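Phthiocerol synthesis polyketide synthase type I PpsC (PDB 7AHB) probably selects and loads acyl extender units through its acyltransferase domain, as part of the polyketide synthase line that builds the phthiocerol chain in Mycobacterium tuberculosis. Local coordinates at residues 176-181 / 204-209; 191-196 / 213-218. All coordinates share one frame; numbering follows the deposited sequence.

Both contacts lie in the small subdomain, a four-stranded antiparallel sheet with two helices, which has the ferredoxin-like topology of acyltransferases of this family. Contact 1 pairs the two central strands, 175-179 and 207-211; contact 2 joins the loop after helix 183-189 to the first turns of helix 213-225. Their segments alternate along the chain, 176-181, 191-196, 204-209, 213-218, and the centres of the two contacts lie about 14 Å apart. Ile216 packs against contact 1, its CG2 3.4 Å from Ala177 CB, and Val196 CG1 touches Ile209 CB. Loop and helix thus pack on the sheet face carrying Ala177 and Ile209, making one continuous piece of the subdomain.

Contact 1: 176-181 / 204-209; sequences MALLEL and PRQTVI
Leu179 O is gripped by both segments: Thr207 N donates to it in the carbonyl plane at 3.1 Å, and Gln206 CA brings a C-H to within 3.2 Å of the same Leu179 O. From its own segment, just past the strand, Leu181 N adds a weak bond of 2.9 Å to Leu179 O, closing an inverse gamma turn centred on Glu180. The turn carries Leu181 O back over Thr207, whose OG1 donates to Leu181 O at 2.8 Å, tilted 33° from the carbonyl plane. Thr207 can do this because OG1 sits beside its own backbone N (chi1 -52°), while CG2 takes the position anti to that N.

Beyond the turn the pairing is regular, with Ala177 opposite Ile209 and Leu179 opposite Thr207 as hydrogen-bonded pairs, and Leu178 opposite Val208 as the non-hydrogen-bonded pair between them. These are the two central strands of a four-stranded antiparallel sheet whose order, with helices 183-189 and 213-225, is that of a ferredoxin-like fold. Ala177, Leu179, Thr207 and Ile209 face the helices. On that side the Leu179 side chain crosses Ile209 at about a right angle, CD1 of Leu179 lying 3.7 Å from Ile209 CG2.

The other face carries Leu178 and Val208. Leu178 forks: CD1 rests 3.6 Å from Val208 CG2, whereas CD2 lies against the amide end of Gln206, 3.6 Å from NE2. CG of Leu178 is anti to the backbone N (chi1 -179°), which places this fork between the two partners. Met176 bends at its thioether to set CE 3.6 Å from Val208 CG1, close to the probable nucleophile elbow around Ser138 but not touching it. Where the strands part, a water donates to Arg205 O and weakly to Glu180 O.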
loop_
_atom_site.group_PDB
_atom_site.type_symbol
_atom_site.label_atom_id
_atom_site.label_comp_id
_atom_site.label_asym_id
_atom_site.label_seq_id
_atom_site.Cartn_x
_atom_site.Cartn_y
_atom_site.Cartn_z
ATOM N N MET A 176 13.630 -6.724 1.856
ATOM C CA MET A 176 13.079 -6.522 3.187
ATOM C C MET A 176 12.636 -7.869 3.723
ATOM O O MET A 176 12.547 -8.849 2.981
ATOM C CB MET A 176 11.905 -5.546 3.180
ATOM C CG MET A 176 12.189 -4.260 2.455
ATOM S SD MET A 176 10.691 -3.166 2.494
ATOM C CE MET A 176 10.860 -2.433 3.995
ATOM N N ALA A 177 12.345 -7.910 5.021
ATOM C CA ALA A 177 11.935 -9.148 5.673
ATOM C C ALA A 177 10.921 -8.829 6.758
ATOM O O ALA A 177 11.092 -7.862 7.504
ATOM C CB ALA A 177 13.122 -9.880 6.284
ATOM N N LEU A 178 9.884 -9.657 6.844
ATOM C CA LEU A 178 8.882 -9.542 7.896
ATOM C C LEU A 178 9.290 -10.448 9.049
ATOM O O LEU A 178 9.551 -11.636 8.841
ATOM C CB LEU A 178 7.504 -9.939 7.371
ATOM C CG LEU A 178 6.321 -9.866 8.338
ATOM C CD1 LEU A 178 5.966 -8.458 8.714
ATOM C CD2 LEU A 178 5.105 -10.562 7.702
ATOM N N LEU A 179 9.339 -9.891 10.259
ATOM C CA LEU A 179 9.782 -10.628 11.437
ATOM C C LEU A 179 8.676 -10.650 12.486
ATOM O O LEU A 179 7.958 -9.664 12.660
ATOM C CB LEU A 179 11.030 -9.988 12.044
ATOM C CG LEU A 179 12.064 -9.367 11.123
ATOM C CD1 LEU A 179 13.152 -8.668 11.954
ATOM C CD2 LEU A 179 12.673 -10.428 10.224
ATOM N N GLU A 180 8.551 -11.772 13.191
ATOM C CA GLU A 180 7.601 -11.890 14.290
ATOM C C GLU A 180 8.244 -11.326 15.562
ATOM O O GLU A 180 8.461 -12.022 16.546
ATOM C CB GLU A 180 7.173 -13.337 14.475
ATOM C CG GLU A 180 6.093 -13.514 15.543
ATOM C CD GLU A 180 5.818 -14.962 15.879
ATOM O OE1 GLU A 180 6.577 -15.865 15.418
ATOM O OE2 GLU A 180 4.852 -15.218 16.639
ATOM N N LEU A 181 8.606 -10.046 15.485
ATOM C CA LEU A 181 9.169 -9.300 16.600
ATOM C C LEU A 181 8.505 -7.936 16.651
ATOM O O LEU A 181 8.106 -7.395 15.618
ATOM C CB LEU A 181 10.676 -9.119 16.462
ATOM C CG LEU A 181 11.537 -10.383 16.465
ATOM C CD1 LEU A 181 12.974 -10.044 16.070
ATOM C CD2 LEU A 181 11.468 -11.068 17.804
ATOM N N PRO A 204 1.769 -4.496 16.597
ATOM C CA PRO A 204 2.490 -4.673 17.873
ATOM C C PRO A 204 3.339 -5.920 17.893
ATOM O O PRO A 204 4.207 -6.046 18.769
ATOM C CB PRO A 204 1.372 -4.744 18.926
ATOM C CG PRO A 204 0.146 -4.168 18.245
ATOM C CD PRO A 204 0.302 -4.509 16.770
ATOM N N ARG A 205 3.126 -6.846 16.952
ATOM C CA ARG A 205 3.781 -8.145 16.983
ATOM C C ARG A 205 4.684 -8.427 15.797
ATOM O O ARG A 205 5.443 -9.397 15.848
ATOM C CB ARG A 205 2.734 -9.266 17.064
ATOM C CG ARG A 205 2.334 -9.628 18.477
ATOM C CD ARG A 205 0.960 -10.319 18.516
ATOM N NE ARG A 205 -0.135 -9.346 18.373
ATOM C CZ ARG A 205 -0.525 -8.509 19.344
ATOM N NH1 ARG A 205 -1.533 -7.657 19.130
ATOM N NH2 ARG A 205 0.108 -8.506 20.528
ATOM N N GLN A 206 4.628 -7.623 14.746
ATOM C CA GLN A 206 5.426 -7.835 13.549
ATOM C C GLN A 206 6.079 -6.538 13.101
ATOM O O GLN A 206 5.476 -5.464 13.174
ATOM C CB GLN A 206 4.570 -8.381 12.404
ATOM C CG GLN A 206 4.103 -9.829 12.610
ATOM C CD GLN A 206 3.349 -10.360 11.400
ATOM O OE1 GLN A 206 2.405 -9.730 10.916
ATOM N NE2 GLN A 206 3.773 -11.515 10.900
ATOM N N THR A 207 7.298 -6.656 12.586
ATOM C CA THR A 207 8.090 -5.524 12.134
ATOM C C THR A 207 8.830 -5.951 10.877
ATOM O O THR A 207 9.239 -7.102 10.755
ATOM C CB THR A 207 9.104 -5.079 13.219
ATOM O OG1 THR A 207 8.440 -4.859 14.483
ATOM C CG2 THR A 207 9.821 -3.837 12.807
ATOM N N VAL A 208 9.029 -5.016 9.961
ATOM C CA VAL A 208 9.736 -5.277 8.714
ATOM C C VAL A 208 11.077 -4.569 8.779
ATOM O O VAL A 208 11.143 -3.390 9.155
ATOM C CB VAL A 208 8.933 -4.814 7.481
ATOM C CG1 VAL A 208 9.747 -5.075 6.210
ATOM C CG2 VAL A 208 7.603 -5.538 7.417
ATOM N N ILE A 209 12.138 -5.287 8.410
ATOM C CA ILE A 209 13.472 -4.728 8.295
ATOM C C ILE A 209 13.828 -4.612 6.816
ATOM O O ILE A 209 13.309 -5.331 5.946
ATOM C CB ILE A 209 14.522 -5.567 9.051
ATOM C CG1 ILE A 209 14.524 -7.014 8.552
ATOM C CG2 ILE A 209 14.277 -5.492 10.542
ATOM C CD1 ILE A 209 15.706 -7.875 9.140
HETATM O O HOH W 1 5.940 -10.899 18.282
#

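Contact 2: 191-196 / 213-218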
loop_
_atom_site.group_PDB
_atom_site.type_symbol
_atom_site.label_atom_id
_atom_site.label_comp_id
_atom_site.label_asym_id
_atom_site.label_seq_id
_atom_site.Cartn_x
_atom_site.Cartn_y
_atom_site.Cartn_z
ATOM N N ALA A 191 20.843 -3.734 16.056
ATOM C CA ALA A 191 21.709 -2.701 16.615
ATOM C C ALA A 191 23.107 -2.730 15.998
ATOM O O ALA A 191 23.692 -1.677 15.724
ATOM C CB ALA A 191 21.794 -2.865 18.134
ATOM N N ASP A 192 23.666 -3.915 15.779
ATOM C CA ASP A 192 24.996 -4.048 15.209
ATOM C C ASP A 192 24.988 -4.144 13.689
ATOM O O ASP A 192 25.982 -4.590 13.113
ATOM C CB ASP A 192 25.700 -5.280 15.790
ATOM C CG ASP A 192 27.201 -5.276 15.533
ATOM O OD1 ASP A 192 27.839 -4.225 15.760
ATOM O OD2 ASP A 192 27.749 -6.327 15.110
ATOM N N TYR A 193 23.900 -3.729 13.031
ATOM C CA TYR A 193 23.745 -3.806 11.577
ATOM C C TYR A 193 23.449 -2.407 11.052
ATOM O O TYR A 193 22.292 -2.078 10.746
ATOM C CB TYR A 193 22.630 -4.779 11.182
ATOM C CG TYR A 193 22.975 -6.221 11.486
ATOM C CD1 TYR A 193 22.792 -6.743 12.750
ATOM C CD2 TYR A 193 23.468 -7.059 10.495
ATOM C CE1 TYR A 193 23.128 -8.063 13.028
ATOM C CE2 TYR A 193 23.811 -8.382 10.771
ATOM C CZ TYR A 193 23.621 -8.872 12.039
ATOM O OH TYR A 193 23.944 -10.188 12.339
ATOM N N PRO A 194 24.471 -1.562 10.929
ATOM C CA PRO A 194 24.233 -0.170 10.522
ATOM C C PRO A 194 23.579 -0.013 9.158
ATOM O O PRO A 194 22.952 1.022 8.914
ATOM C CB PRO A 194 25.642 0.443 10.536
ATOM C CG PRO A 194 26.571 -0.719 10.439
ATOM C CD PRO A 194 25.893 -1.830 11.192
ATOM N N GLU A 195 23.707 -0.989 8.261
ATOM C CA GLU A 195 23.116 -0.909 6.934
ATOM C C GLU A 195 21.670 -1.383 6.898
ATOM O O GLU A 195 20.993 -1.177 5.889
ATOM C CB GLU A 195 23.950 -1.736 5.938
ATOM C CG GLU A 195 25.389 -1.226 5.798
ATOM C CD GLU A 195 26.232 -2.061 4.872
ATOM O OE1 GLU A 195 25.719 -2.529 3.847
ATOM O OE2 GLU A 195 27.421 -2.265 5.176
ATOM N N VAL A 196 21.179 -1.996 7.968
ATOM C CA VAL A 196 19.811 -2.504 8.037
ATOM C C VAL A 196 18.988 -1.555 8.883
ATOM O O VAL A 196 19.462 -1.095 9.935
ATOM C CB VAL A 196 19.776 -3.922 8.630
ATOM C CG1 VAL A 196 18.352 -4.392 8.806
ATOM C CG2 VAL A 196 20.578 -4.878 7.711
ATOM N N PRO A 213 20.572 -7.567 0.714
ATOM C CA PRO A 213 19.922 -8.889 0.809
ATOM C C PRO A 213 20.712 -9.916 1.590
ATOM O O PRO A 213 20.100 -10.759 2.255
ATOM C CB PRO A 213 19.744 -9.306 -0.660
ATOM C CG PRO A 213 20.718 -8.446 -1.432
ATOM C CD PRO A 213 20.749 -7.131 -0.683
ATOM N N LEU A 214 22.046 -9.897 1.509
ATOM C CA LEU A 214 22.838 -10.843 2.289
ATOM C C LEU A 214 22.616 -10.640 3.782
ATOM O O LEU A 214 22.604 -11.604 4.558
ATOM C CB LEU A 214 24.326 -10.693 1.966
ATOM C CG LEU A 214 24.796 -11.211 0.601
ATOM C CD1 LEU A 214 26.316 -11.094 0.425
ATOM C CD2 LEU A 214 24.355 -12.666 0.398
ATOM N N LEU A 215 22.457 -9.383 4.203
ATOM C CA LEU A 215 22.282 -9.077 5.621
ATOM C C LEU A 215 20.861 -9.363 6.084
ATOM O O LEU A 215 20.656 -9.804 7.218
ATOM C CB LEU A 215 22.663 -7.624 5.886
ATOM C CG LEU A 215 24.108 -7.270 5.549
ATOM C CD1 LEU A 215 24.345 -5.808 5.653
ATOM C CD2 LEU A 215 25.095 -8.032 6.481
ATOM N N ILE A 216 19.869 -9.099 5.237
ATOM C CA ILE A 216 18.508 -9.511 5.550
ATOM C C ILE A 216 18.430 -11.025 5.684
ATOM O O ILE A 216 17.794 -11.541 6.609
ATOM C CB ILE A 216 17.527 -8.970 4.489
ATOM C CG1 ILE A 216 17.537 -7.450 4.490
ATOM C CG2 ILE A 216 16.130 -9.511 4.710
ATOM C CD1 ILE A 216 17.265 -6.796 5.828
ATOM N N ASP A 217 19.080 -11.764 4.776
ATOM C CA ASP A 217 19.084 -13.215 4.900
ATOM C C ASP A 217 19.742 -13.648 6.200
ATOM O O ASP A 217 19.287 -14.600 6.848
ATOM C CB ASP A 217 19.802 -13.850 3.707
ATOM C CG ASP A 217 18.968 -13.816 2.441
ATOM O OD1 ASP A 217 17.794 -13.410 2.517
ATOM O OD2 ASP A 217 19.495 -14.175 1.374
ATOM N N GLU A 218 20.843 -13.000 6.574
ATOM C CA GLU A 218 21.495 -13.334 7.841
ATOM C C GLU A 218 20.563 -13.088 9.027
ATOM O O GLU A 218 20.537 -13.864 9.990
ATOM C CB GLU A 218 22.790 -12.527 7.979
ATOM C CG GLU A 218 23.376 -12.468 9.352
ATOM C CD GLU A 218 24.736 -11.798 9.373
ATOM O OE1 GLU A 218 25.295 -11.597 8.279
ATOM O OE2 GLU A 218 25.264 -11.502 10.484
#
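Tyr193 reaches from the loop before strand 197-201 to Glu218 on helix 213-225, joining that loop to the helix in the ferredoxin-like subdomain. Its CB leaves the backbone toward the helix, with CG beside the backbone N (chi1 -68°). Along the ring, CD2 passes Leu215 CD2 loosely, at 4.4 Å, the methyl lying at the ring edge. One carbon further, CE2 is 3.5 Å from Glu218 OE2. At the tip, Tyr193 OH donates to Glu218 OE2 in a short bond of 2.6 Å.

Glu218 comes to meet it with an extended chain, CG anti to its backbone N. The carboxylate carbon lies at the edge of the ring and in its plane, yet the carboxylate itself stands almost upright to the ring, the two planes 81° apart. The hydroxyl meets OE2 from above the carboxylate, 39° out of its plane. The bond would probably draw negative charge toward OE2.

Next along the chain, a type I turn from Tyr193 to Val196, closed by Val196 N to Tyr193 O at 3.0 Å, brings two more side chains to the helix. Glu195 sets CB and OE1 at loose range of the Leu215 CD1 methyl, while its backbone O accepts a bond from Asn241 ND2. Leu215 thus meets Tyr193, Glu195 and Val196 with different atoms. Val196 is the buried member of the loop, and Ile209 of strand 207-211 and Leu219 of the helix also touch it. Its two methyls divide the helix between them: CG2 rests 3.9 Å from Leu215 CB, and CG1 turns inward to sit 4.0 Å from Ile216 CD1.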